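Side-chain contacts in putative regulatory protein (Streptomyces coelicolor A3, PDB 2PZ9), which probably binds DNA as a transcriptional regulator of the TetR family, through a predicted helix-turn-helix motif near its N-terminus: residues Arg61-Lys64 / Glu65-Tyr68; Ala39-Glu42 / Phe43-Gly47; Gly50-Val53 / Asp54-Ala57; Leu77-His80 / Val81-Glu85. One frame throughout, in Å; residues are numbered along the deposited sequence.

In the fold
All four contacts are local, within the N-terminal DNA-binding region and its following helix. Contact 1 lies at the surface, its centre about 28 Å from the centre of the chain; the other three are partly buried. Contacts 1 and 3 begin helices of the predicted helix-turn-helix, contact 1 with a serine cap and a lysine on a sulfate, contact 3 with backbone amides on the same ion; their helices, 64-70 and 53-59, pack on each other. Contacts 2 and 4 lie inside helices 32-50 and 74-92, where apolar contacts one turn apart sit beside polar or charged groups, buried Glu42 among them. Contacts 2 and 3, centres about 9 Å apart, share the Glu42 to Arg55 link.

Contact 1. Residues Arg61-Lys64 / Glu65-Tyr68. With SO4 (sulfate ion), chain E.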
loop_
_atom_site.group_PDB
_atom_site.type_symbol
_atom_site.label_atom_id
_atom_site.label_comp_id
_atom_site.label_asym_id
_atom_site.label_seq_id
_atom_site.Cartn_x
_atom_site.Cartn_y
_atom_site.Cartn_z
ATOM N N ARG A 61 -27.805 0.116 -16.016
ATOM C CA ARG A 61 -29.120 0.143 -16.661
ATOM C C ARG A 61 -28.993 0.426 -18.159
ATOM O O ARG A 61 -29.712 1.272 -18.692
ATOM C CB ARG A 61 -30.020 1.175 -15.981
ATOM C CG ARG A 61 -31.455 0.743 -15.819
ATOM C CD ARG A 61 -32.001 1.242 -14.501
ATOM N NE ARG A 61 -31.134 0.843 -13.388
ATOM C CZ ARG A 61 -31.551 0.585 -12.147
ATOM N NH1 ARG A 61 -32.847 0.670 -11.830
ATOM N NH2 ARG A 61 -30.669 0.224 -11.216
ATOM N N THR A 62 -28.062 -0.274 -18.815
ATOM C CA THR A 62 -27.838 -0.179 -20.277
ATOM C C THR A 62 -27.414 -1.536 -20.923
ATOM O O THR A 62 -27.537 -2.577 -20.286
ATOM C CB THR A 62 -26.872 1.009 -20.635
ATOM O OG1 THR A 62 -26.932 1.271 -22.044
ATOM C CG2 THR A 62 -25.413 0.735 -20.214
ATOM N N SER A 63 -26.948 -1.534 -22.177
ATOM C CA SER A 63 -26.482 -2.775 -22.851
ATOM C C SER A 63 -24.971 -2.833 -23.137
ATOM O O SER A 63 -24.282 -1.796 -23.214
ATOM C CB SER A 63 -27.252 -3.038 -24.159
ATOM O OG SER A 63 -26.810 -2.200 -25.211
ATOM N N LYS A 64 -24.467 -4.056 -23.302
ATOM C CA LYS A 64 -23.093 -4.275 -23.743
ATOM C C LYS A 64 -22.783 -3.435 -24.986
ATOM O O LYS A 64 -21.784 -2.722 -24.993
ATOM C CB LYS A 64 -22.827 -5.760 -24.024
ATOM C CG LYS A 64 -22.511 -6.608 -22.790
ATOM C CD LYS A 64 -22.109 -8.031 -23.181
ATOM C CE LYS A 64 -20.662 -8.081 -23.657
ATOM N NZ LYS A 64 -20.158 -9.476 -23.763
ATOM N N GLU A 65 -23.645 -3.489 -26.013
ATOM C CA GLU A 65 -23.381 -2.735 -27.246
ATOM C C GLU A 65 -23.193 -1.234 -26.981
ATOM O O GLU A 65 -22.297 -0.605 -27.555
ATOM C CB GLU A 65 -24.425 -2.981 -28.349
ATOM C CG GLU A 65 -23.800 -2.858 -29.775
ATOM C CD GLU A 65 -24.810 -2.641 -30.937
ATOM O OE1 GLU A 65 -25.981 -2.304 -30.655
ATOM O OE2 GLU A 65 -24.423 -2.793 -32.134
ATOM N N ARG A 66 -24.015 -0.681 -26.093
ATOM C CA ARG A 66 -23.949 0.738 -25.737
ATOM C C ARG A 66 -22.614 1.106 -25.082
ATOM O O ARG A 66 -21.959 2.088 -25.468
ATOM C CB ARG A 66 -25.085 1.091 -24.789
ATOM C CG ARG A 66 -25.725 2.410 -25.074
ATOM C CD ARG A 66 -27.102 2.205 -25.701
ATOM N NE ARG A 66 -27.422 3.184 -26.752
ATOM C CZ ARG A 66 -26.605 4.142 -27.216
ATOM N NH1 ARG A 66 -25.376 4.314 -26.732
ATOM N NH2 ARG A 66 -27.031 4.949 -28.178
ATOM N N VAL A 67 -22.219 0.308 -24.091
ATOM C CA VAL A 67 -20.959 0.502 -23.392
ATOM C C VAL A 67 -19.825 0.651 -24.411
ATOM O O VAL A 67 -19.058 1.624 -24.377
ATOM C CB VAL A 67 -20.688 -0.661 -22.416
ATOM C CG1 VAL A 67 -19.330 -0.508 -21.734
ATOM C CG2 VAL A 67 -21.809 -0.758 -21.369
ATOM N N TYR A 68 -19.769 -0.292 -25.344
ATOM C CA TYR A 68 -18.740 -0.318 -26.368
ATOM C C TYR A 68 -18.849 0.783 -27.420
ATOM O O TYR A 68 -17.964 0.925 -28.255
ATOM C CB TYR A 68 -18.691 -1.686 -27.051
ATOM C CG TYR A 68 -18.260 -2.848 -26.167
ATOM C CD1 TYR A 68 -17.071 -2.805 -25.408
ATOM C CD2 TYR A 68 -19.027 -4.013 -26.112
ATOM C CE1 TYR A 68 -16.676 -3.897 -24.613
ATOM C CE2 TYR A 68 -18.640 -5.103 -25.312
ATOM C CZ TYR A 68 -17.467 -5.043 -24.574
ATOM O OH TYR A 68 -17.121 -6.139 -23.803
HETATM S S SO4 E . -18.055 -9.609 -20.189
HETATM O O1 SO4 E . -18.421 -9.584 -21.604
HETATM O O2 SO4 E . -19.071 -8.883 -19.444
HETATM O O3 SO4 E . -18.067 -10.975 -19.673
HETATM O O4 SO4 E . -16.723 -9.004 -20.030
#
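Lys64 and Tyr68 run alongside each other, one helical turn apart, and the lysine reaches on past the ring to bind a sulfate ion. Its CE passes 4.0 Å from Tyr68 CE2, and the chain bends at chi3 (79°) to bring NZ within 2.8 Å of sulfate O1, a hydrogen bond. The ion probably comes from the crystallisation liquor. Asp54 OD1, on helix 53-59, is a second, distant and weak ionic partner of the same NZ. The backbone here is regular: Tyr68 N bonds to Lys64 O at 3.2 Å, and Val67 N reaches Ser63 O at 3.1 Å. Ser63 holds the N-cap position. Its OG sits between the backbone N and the carbonyl carbon, chi1 77°, which turns it back over the first turn to accept from Arg66 N at 3.3 Å, a weak capping bond. Before it, Thr62 crosses Arg66 at about a right angle, its OG1 3.3 Å from Arg66 CB, while its methyl CG2 meets Val67 CG2 at 4.1 Å. Val67 is the buried member and packs on Ala57; Arg61, in a Schellman motif, closes the preceding helix. This turn and capped helix form the second half of the predicted helix-turn-helix, and 64-70 is probably the recognition helix, as in other TetR-family proteins.

Contact 2. Residues Ala39-Glu42 / Phe43-Gly47; sequences AKEE and FARHG
Arg45 runs alongside Glu41, one turn earlier on the same helix, the two side chains pointing the same way. Its CB lies 3.6 Å from Glu41 O; the chain then runs extended from CG to NE, with CG and CD also passing Glu41 O, at 4.1 and 4.2 Å. CZ faces Glu41 OE1 at 3.5 Å, and NH1 bonds to Glu41 O at 3.0 Å. That oxygen lies in the guanidinium plane, but NH1 stands above the carbonyl plane and the bond is bent, 135°. The backbone Arg45 N adds a weak bond to Glu41 O. At the tip, NH2 forms a salt bridge with Glu41 OE1 at 3.2 Å, carboxylate and guanidinium turned 80° apart. Next to this pair Glu42 crosses His46, with OE2 3.1 Å from ND1, but the stronger partners of this buried carboxylate are Arg55, in a salt bridge, and Arg52 N. An alanine in place of Glu42 would probably leave the Arg55 guanidinium without its ionic mate and Arg52 N without this acceptor. Ala39 CB touches Phe43 CE2 at 4.0 Å. Helix 32-50 thus lies between its neighbours: Ala39 meets both helix 53-59 and helix 74-92, and the Phe43 ring packs edge-to-face with Tyr78 and reaches Leu120 of helix 115-127.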
loop_
_atom_site.group_PDB
_atom_site.type_symbol
_atom_site.label_atom_id
_atom_site.label_comp_id
_atom_site.label_asym_id
_atom_site.label_seq_id
_atom_site.Cartn_x
_atom_site.Cartn_y
_atom_site.Cartn_z
ATOM N N ALA A 39 -18.929 1.144 -13.587
ATOM C CA ALA A 39 -17.595 0.606 -13.847
ATOM C C ALA A 39 -16.661 0.795 -12.636
ATOM O O ALA A 39 -15.855 -0.085 -12.343
ATOM C CB ALA A 39 -16.995 1.203 -15.126
ATOM N N LYS A 40 -16.792 1.928 -11.934
ATOM C CA LYS A 40 -16.059 2.225 -10.696
ATOM C C LYS A 40 -16.234 1.121 -9.672
ATOM O O LYS A 40 -15.271 0.660 -9.058
ATOM C CB LYS A 40 -16.598 3.490 -10.057
ATOM C CG LYS A 40 -15.828 4.740 -10.322
ATOM C CD LYS A 40 -15.898 5.613 -9.052
ATOM C CE LYS A 40 -16.113 7.109 -9.339
ATOM N NZ LYS A 40 -17.483 7.406 -9.856
ATOM N N GLU A 41 -17.479 0.711 -9.475
ATOM C CA GLU A 41 -17.839 -0.215 -8.419
ATOM C C GLU A 41 -17.389 -1.630 -8.790
ATOM O O GLU A 41 -16.934 -2.373 -7.927
ATOM C CB GLU A 41 -19.337 -0.135 -8.219
ATOM C CG GLU A 41 -19.835 -0.503 -6.873
ATOM C CD GLU A 41 -21.191 -1.216 -6.957
ATOM O OE1 GLU A 41 -21.590 -1.842 -5.952
ATOM O OE2 GLU A 41 -21.855 -1.175 -8.033
ATOM N N GLU A 42 -17.488 -1.972 -10.078
ATOM C CA GLU A 42 -17.003 -3.258 -10.627
ATOM C C GLU A 42 -15.473 -3.424 -10.724
ATOM O O GLU A 42 -14.957 -4.531 -10.553
ATOM C CB GLU A 42 -17.609 -3.511 -12.009
ATOM C CG GLU A 42 -17.154 -4.817 -12.700
ATOM C CD GLU A 42 -17.885 -6.060 -12.202
ATOM O OE1 GLU A 42 -18.912 -5.922 -11.497
ATOM O OE2 GLU A 42 -17.431 -7.180 -12.523
ATOM N N PHE A 43 -14.754 -2.352 -11.038
ATOM C CA PHE A 43 -13.292 -2.398 -11.023
ATOM C C PHE A 43 -12.712 -2.511 -9.609
ATOM O O PHE A 43 -11.779 -3.264 -9.388
ATOM C CB PHE A 43 -12.680 -1.203 -11.765
ATOM C CG PHE A 43 -12.867 -1.245 -13.276
ATOM C CD1 PHE A 43 -12.787 -2.458 -13.984
ATOM C CD2 PHE A 43 -13.091 -0.066 -14.001
ATOM C CE1 PHE A 43 -12.951 -2.488 -15.391
ATOM C CE2 PHE A 43 -13.252 -0.095 -15.396
ATOM C CZ PHE A 43 -13.180 -1.312 -16.089
ATOM N N ALA A 44 -13.270 -1.780 -8.652
ATOM C CA ALA A 44 -12.818 -1.894 -7.278
ATOM C C ALA A 44 -12.982 -3.329 -6.749
ATOM O O ALA A 44 -12.098 -3.846 -6.081
ATOM C CB ALA A 44 -13.525 -0.883 -6.382
ATOM N N ARG A 45 -14.101 -3.967 -7.074
ATOM C CA ARG A 45 -14.376 -5.346 -6.683
ATOM C C ARG A 45 -13.437 -6.364 -7.304
ATOM O O ARG A 45 -12.795 -7.132 -6.611
ATOM C CB ARG A 45 -15.793 -5.716 -7.100
ATOM C CG ARG A 45 -16.733 -6.004 -5.969
ATOM C CD ARG A 45 -18.165 -6.067 -6.482
ATOM N NE ARG A 45 -19.110 -5.639 -5.451
ATOM C CZ ARG A 45 -19.333 -4.369 -5.105
ATOM N NH1 ARG A 45 -18.677 -3.368 -5.699
ATOM N NH2 ARG A 45 -20.208 -4.093 -4.144
ATOM N N HIS A 46 -13.375 -6.379 -8.623
ATOM C CA HIS A 46 -12.851 -7.546 -9.307
ATOM C C HIS A 46 -11.566 -7.259 -10.059
ATOM O O HIS A 46 -10.900 -8.179 -10.543
ATOM C CB HIS A 46 -13.911 -8.086 -10.256
ATOM C CG HIS A 46 -15.173 -8.525 -9.575
ATOM N ND1 HIS A 46 -16.359 -7.826 -9.677
ATOM C CD2 HIS A 46 -15.438 -9.597 -8.791
ATOM C CE1 HIS A 46 -17.299 -8.447 -8.985
ATOM N NE2 HIS A 46 -16.764 -9.520 -8.435
ATOM N N GLY A 47 -11.209 -5.978 -10.130
ATOM C CA GLY A 47 -10.101 -5.524 -10.966
ATOM C C GLY A 47 -10.507 -5.537 -12.415
ATOM O O GLY A 47 -11.693 -5.638 -12.726
#

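Contact 3. Residues Gly50-Val53 / Asp54-Ala57; sequences GARV and DRIA. With SO4 (sulfate ion), chain E.
Arg52 O accepts from Ile56 N at 2.9 Å, and Val53 O takes the next amide, Ala57 N, at 2.8 Å. Those two bonds close the first turn of helix 53-59, with Arg52 at its N-cap position. Two amides at the start of this turn meet the sulfate: Val53 N gives a weak bond to O4 at 3.3 Å, and Asp54 N bonds to O2, though the modelled distance is too short to be trusted. Lys64, from the next helix, shares the ion. This is the first helix of the predicted helix-turn-helix, and an anion at its start, where the helix end would probably favour negative charge, is consistent with a place for a DNA phosphate. Arg52 N, not directed to the sulfate, is satisfied by Glu42 OE2 of helix 32-50, the oxygen that also pairs with Arg55 NH1. Arg55 CG lies anti to its carbonyl carbon (chi1 -76°) and the extended chain carries the guanidinium alongside Arg52, whose CG sits over one of its faces, 3.6 Å from NH1; Gly50 O stands at the edge. Arg52 NH1 comes to 3.3 Å from Arg55 NH2, the two planes 41° apart, but both are donors and make no bond with each other. A leucine replacing Arg55 is likely to leave the buried Glu42 carboxylate without its opposite charge.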
loop_
_atom_site.group_PDB
_atom_site.type_symbol
_atom_site.label_atom_id
_atom_site.label_comp_id
_atom_site.label_asym_id
_atom_site.label_seq_id
_atom_site.Cartn_x
_atom_site.Cartn_y
_atom_site.Cartn_z
ATOM N N GLY A 50 -10.819 -9.412 -13.834
ATOM C CA GLY A 50 -11.999 -9.877 -13.123
ATOM C C GLY A 50 -13.310 -9.138 -13.357
ATOM O O GLY A 50 -14.368 -9.643 -13.013
ATOM N N ALA A 51 -13.281 -7.936 -13.908
ATOM C CA ALA A 51 -14.544 -7.229 -14.118
ATOM C C ALA A 51 -15.285 -7.717 -15.382
ATOM O O ALA A 51 -14.653 -8.080 -16.393
ATOM C CB ALA A 51 -14.333 -5.715 -14.134
ATOM N N ARG A 52 -16.620 -7.727 -15.307
ATOM C CA ARG A 52 -17.485 -8.100 -16.433
ATOM C C ARG A 52 -18.307 -6.924 -16.978
ATOM O O ARG A 52 -19.051 -6.269 -16.241
ATOM C CB ARG A 52 -18.407 -9.262 -16.060
ATOM C CG ARG A 52 -17.689 -10.587 -15.960
ATOM C CD ARG A 52 -18.511 -11.715 -16.591
ATOM N NE ARG A 52 -17.819 -13.004 -16.479
ATOM C CZ ARG A 52 -18.005 -13.887 -15.493
ATOM N NH1 ARG A 52 -18.878 -13.647 -14.521
ATOM N NH2 ARG A 52 -17.318 -15.024 -15.475
ATOM N N VAL A 53 -18.162 -6.667 -18.280
ATOM C CA VAL A 53 -18.987 -5.697 -19.015
ATOM C C VAL A 53 -20.480 -6.045 -18.918
ATOM O O VAL A 53 -21.312 -5.151 -18.768
ATOM C CB VAL A 53 -18.525 -5.601 -20.496
ATOM C CG1 VAL A 53 -19.439 -4.688 -21.330
ATOM C CG2 VAL A 53 -17.066 -5.138 -20.565
ATOM N N ASP A 54 -20.797 -7.341 -19.007
ATOM C CA ASP A 54 -22.102 -7.885 -18.586
ATOM C C ASP A 54 -22.629 -7.182 -17.339
ATOM O O ASP A 54 -23.595 -6.424 -17.415
ATOM C CB ASP A 54 -22.000 -9.391 -18.294
ATOM C CG ASP A 54 -22.106 -10.236 -19.542
ATOM O OD1 ASP A 54 -21.847 -9.704 -20.650
ATOM O OD2 ASP A 54 -22.453 -11.439 -19.420
ATOM N N ARG A 55 -21.982 -7.431 -16.200
ATOM C CA ARG A 55 -22.391 -6.831 -14.931
ATOM C C ARG A 55 -22.448 -5.306 -15.001
ATOM O O ARG A 55 -23.372 -4.689 -14.456
ATOM C CB ARG A 55 -21.448 -7.231 -13.793
ATOM C CG ARG A 55 -21.606 -8.630 -13.248
ATOM C CD ARG A 55 -20.626 -8.758 -12.103
ATOM N NE ARG A 55 -20.164 -10.126 -11.888
ATOM C CZ ARG A 55 -18.910 -10.544 -12.061
ATOM N NH1 ARG A 55 -17.964 -9.701 -12.470
ATOM N NH2 ARG A 55 -18.602 -11.816 -11.815
ATOM N N ILE A 56 -21.462 -4.704 -15.659
ATOM C CA ILE A 56 -21.383 -3.252 -15.696
ATOM C C ILE A 56 -22.586 -2.631 -16.405
ATOM O O ILE A 56 -23.175 -1.684 -15.890
ATOM C CB ILE A 56 -20.062 -2.749 -16.303
ATOM C CG1 ILE A 56 -18.917 -2.931 -15.295
ATOM C CG2 ILE A 56 -20.198 -1.276 -16.741
ATOM C CD1 ILE A 56 -17.512 -2.770 -15.882
ATOM N N ALA A 57 -22.930 -3.166 -17.578
ATOM C CA ALA A 57 -24.059 -2.682 -18.346
ATOM C C ALA A 57 -25.355 -2.994 -17.599
ATOM O O ALA A 57 -26.238 -2.133 -17.491
ATOM C CB ALA A 57 -24.065 -3.303 -19.713
HETATM S S SO4 E . -18.055 -9.609 -20.189
HETATM O O1 SO4 E . -18.421 -9.584 -21.604
HETATM O O2 SO4 E . -19.071 -8.883 -19.444
HETATM O O3 SO4 E . -18.067 -10.975 -19.673
HETATM O O4 SO4 E . -16.723 -9.004 -20.030
#

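Contact 4. Residues Leu77-His80 / Val81-Glu85; sequences LYAH and VAERE. With SO4 (sulfate ion), chain C.
Val81 opens the second half of this helical stretch by closing on Leu77: its N bonds to Leu77 O at 3.0 Å, and its CG2 lies 4.2 Å from Leu77 CD1, the two branched side chains meeting at a slant. Both are buried, and Val81 also packs on Lys40 and Leu120. Ala82 follows, its N bonded to Tyr78 O at 2.8 Å and its CB 4.0 Å from Tyr78 CE1. With CG anti to the backbone N (chi1 -179°), the tyrosine ring lies where CE1 can meet that methyl, and its OH bonds to Leu120 O. Glu83 lies on the exposed side. Its N reaches Ala79 O at 2.9 Å, and its extended chain passes along the turn until OE2 is 3.9 Å from Ala79 CB. Arg84 N then bonds to His80 O, and beyond this bond the two side chains run together, pointing the same way: NH1 comes to 3.3 Å from His80 CE1, with ring and guanidinium planes 46° apart. On the other amino group, Arg84 NH2 bonds at 3.1 Å to O2 of a sulfate, probably from the crystallisation liquor; O2 lies in the guanidinium plane, and Gln33 NE2 holds the same ion. Phe71, just before helix 74-92, meets the His80 ring with planes at about 55°. With Leu77, Tyr78 and Val81 buried and Glu83 and Arg84 exposed, this part of helix 74-92 belongs to the long helix that in TetR-family regulators links the DNA-binding domain to the C-terminal domain.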
loop_
_atom_site.group_PDB
_atom_site.type_symbol
_atom_site.label_atom_id
_atom_site.label_comp_id
_atom_site.label_asym_id
_atom_site.label_seq_id
_atom_site.Cartn_x
_atom_site.Cartn_y
_atom_site.Cartn_z
ATOM N N LEU A 77 -12.102 1.307 -20.945
ATOM C CA LEU A 77 -13.040 1.744 -19.943
ATOM C C LEU A 77 -12.326 1.949 -18.622
ATOM O O LEU A 77 -12.453 3.019 -18.019
ATOM C CB LEU A 77 -14.170 0.729 -19.802
ATOM C CG LEU A 77 -15.273 0.928 -18.746
ATOM C CD1 LEU A 77 -15.917 2.299 -18.793
ATOM C CD2 LEU A 77 -16.332 -0.136 -18.862
ATOM N N TYR A 78 -11.568 0.943 -18.171
ATOM C CA TYR A 78 -10.726 1.135 -16.990
ATOM C C TYR A 78 -9.935 2.447 -17.094
ATOM O O TYR A 78 -10.070 3.316 -16.221
ATOM C CB TYR A 78 -9.785 -0.046 -16.700
ATOM C CG TYR A 78 -8.946 0.184 -15.431
ATOM C CD1 TYR A 78 -7.628 0.691 -15.501
ATOM C CD2 TYR A 78 -9.477 -0.085 -14.154
ATOM C CE1 TYR A 78 -6.871 0.913 -14.348
ATOM C CE2 TYR A 78 -8.722 0.129 -12.984
ATOM C CZ TYR A 78 -7.426 0.632 -13.088
ATOM O OH TYR A 78 -6.694 0.858 -11.919
ATOM N N ALA A 79 -9.147 2.597 -18.164
ATOM C CA ALA A 79 -8.240 3.742 -18.299
ATOM C C ALA A 79 -8.986 5.027 -18.005
ATOM O O ALA A 79 -8.538 5.845 -17.191
ATOM C CB ALA A 79 -7.593 3.783 -19.695
ATOM N N HIS A 80 -10.153 5.156 -18.647
ATOM C CA HIS A 80 -11.036 6.313 -18.503
ATOM C C HIS A 80 -11.406 6.563 -17.043
ATOM O O HIS A 80 -11.267 7.687 -16.527
ATOM C CB HIS A 80 -12.293 6.117 -19.328
ATOM C CG HIS A 80 -13.171 7.326 -19.387
ATOM N ND1 HIS A 80 -12.863 8.435 -20.146
ATOM C CD2 HIS A 80 -14.361 7.596 -18.795
ATOM C CE1 HIS A 80 -13.817 9.341 -20.010
ATOM N NE2 HIS A 80 -14.741 8.856 -19.198
ATOM N N VAL A 81 -11.849 5.500 -16.386
ATOM C CA VAL A 81 -12.244 5.575 -15.009
ATOM C C VAL A 81 -11.089 6.017 -14.109
ATOM O O VAL A 81 -11.269 6.905 -13.268
ATOM C CB VAL A 81 -12.804 4.249 -14.556
ATOM C CG1 VAL A 81 -13.163 4.317 -13.098
ATOM C CG2 VAL A 81 -14.026 3.881 -15.411
ATOM N N ALA A 82 -9.915 5.418 -14.313
ATOM C CA ALA A 82 -8.711 5.749 -13.556
ATOM C C ALA A 82 -8.378 7.226 -13.715
ATOM O O ALA A 82 -8.307 7.940 -12.707
ATOM C CB ALA A 82 -7.548 4.888 -13.989
ATOM N N GLU A 83 -8.190 7.682 -14.961
ATOM C CA GLU A 83 -8.012 9.114 -15.264
ATOM C C GLU A 83 -8.979 9.973 -14.453
ATOM O O GLU A 83 -8.570 10.786 -13.620
ATOM C CB GLU A 83 -8.252 9.390 -16.748
ATOM C CG GLU A 83 -7.123 8.954 -17.678
ATOM C CD GLU A 83 -7.559 8.817 -19.162
ATOM O OE1 GLU A 83 -7.975 9.840 -19.777
ATOM O OE2 GLU A 83 -7.477 7.680 -19.719
ATOM N N ARG A 84 -10.267 9.760 -14.707
ATOM C CA ARG A 84 -11.348 10.464 -14.036
ATOM C C ARG A 84 -11.096 10.466 -12.522
ATOM O O ARG A 84 -11.240 11.503 -11.875
ATOM C CB ARG A 84 -12.711 9.825 -14.398
ATOM C CG ARG A 84 -13.867 10.809 -14.675
ATOM C CD ARG A 84 -13.996 11.227 -16.181
ATOM N NE ARG A 84 -15.143 12.124 -16.464
ATOM C CZ ARG A 84 -15.498 12.576 -17.678
ATOM N NH1 ARG A 84 -14.821 12.240 -18.771
ATOM N NH2 ARG A 84 -16.542 13.387 -17.814
ATOM N N GLU A 85 -10.677 9.325 -11.972
ATOM C CA GLU A 85 -10.405 9.196 -10.526
ATOM C C GLU A 85 -9.214 10.016 -10.066
ATOM O O GLU A 85 -9.295 10.755 -9.073
ATOM C CB GLU A 85 -10.159 7.736 -10.158
ATOM C CG GLU A 85 -11.428 6.916 -10.006
ATOM C CD GLU A 85 -12.393 7.534 -9.006
ATOM O OE1 GLU A 85 -12.102 7.447 -7.790
ATOM O OE2 GLU A 85 -13.429 8.115 -9.431
HETATM S S SO4 C . -19.403 12.697 -14.750
HETATM O O1 SO4 C . -20.466 13.099 -15.665
HETATM O O2 SO4 C . -18.152 13.376 -15.110
HETATM O O3 SO4 C . -19.798 13.076 -13.396
HETATM O O4 SO4 C . -19.199 11.245 -14.841
#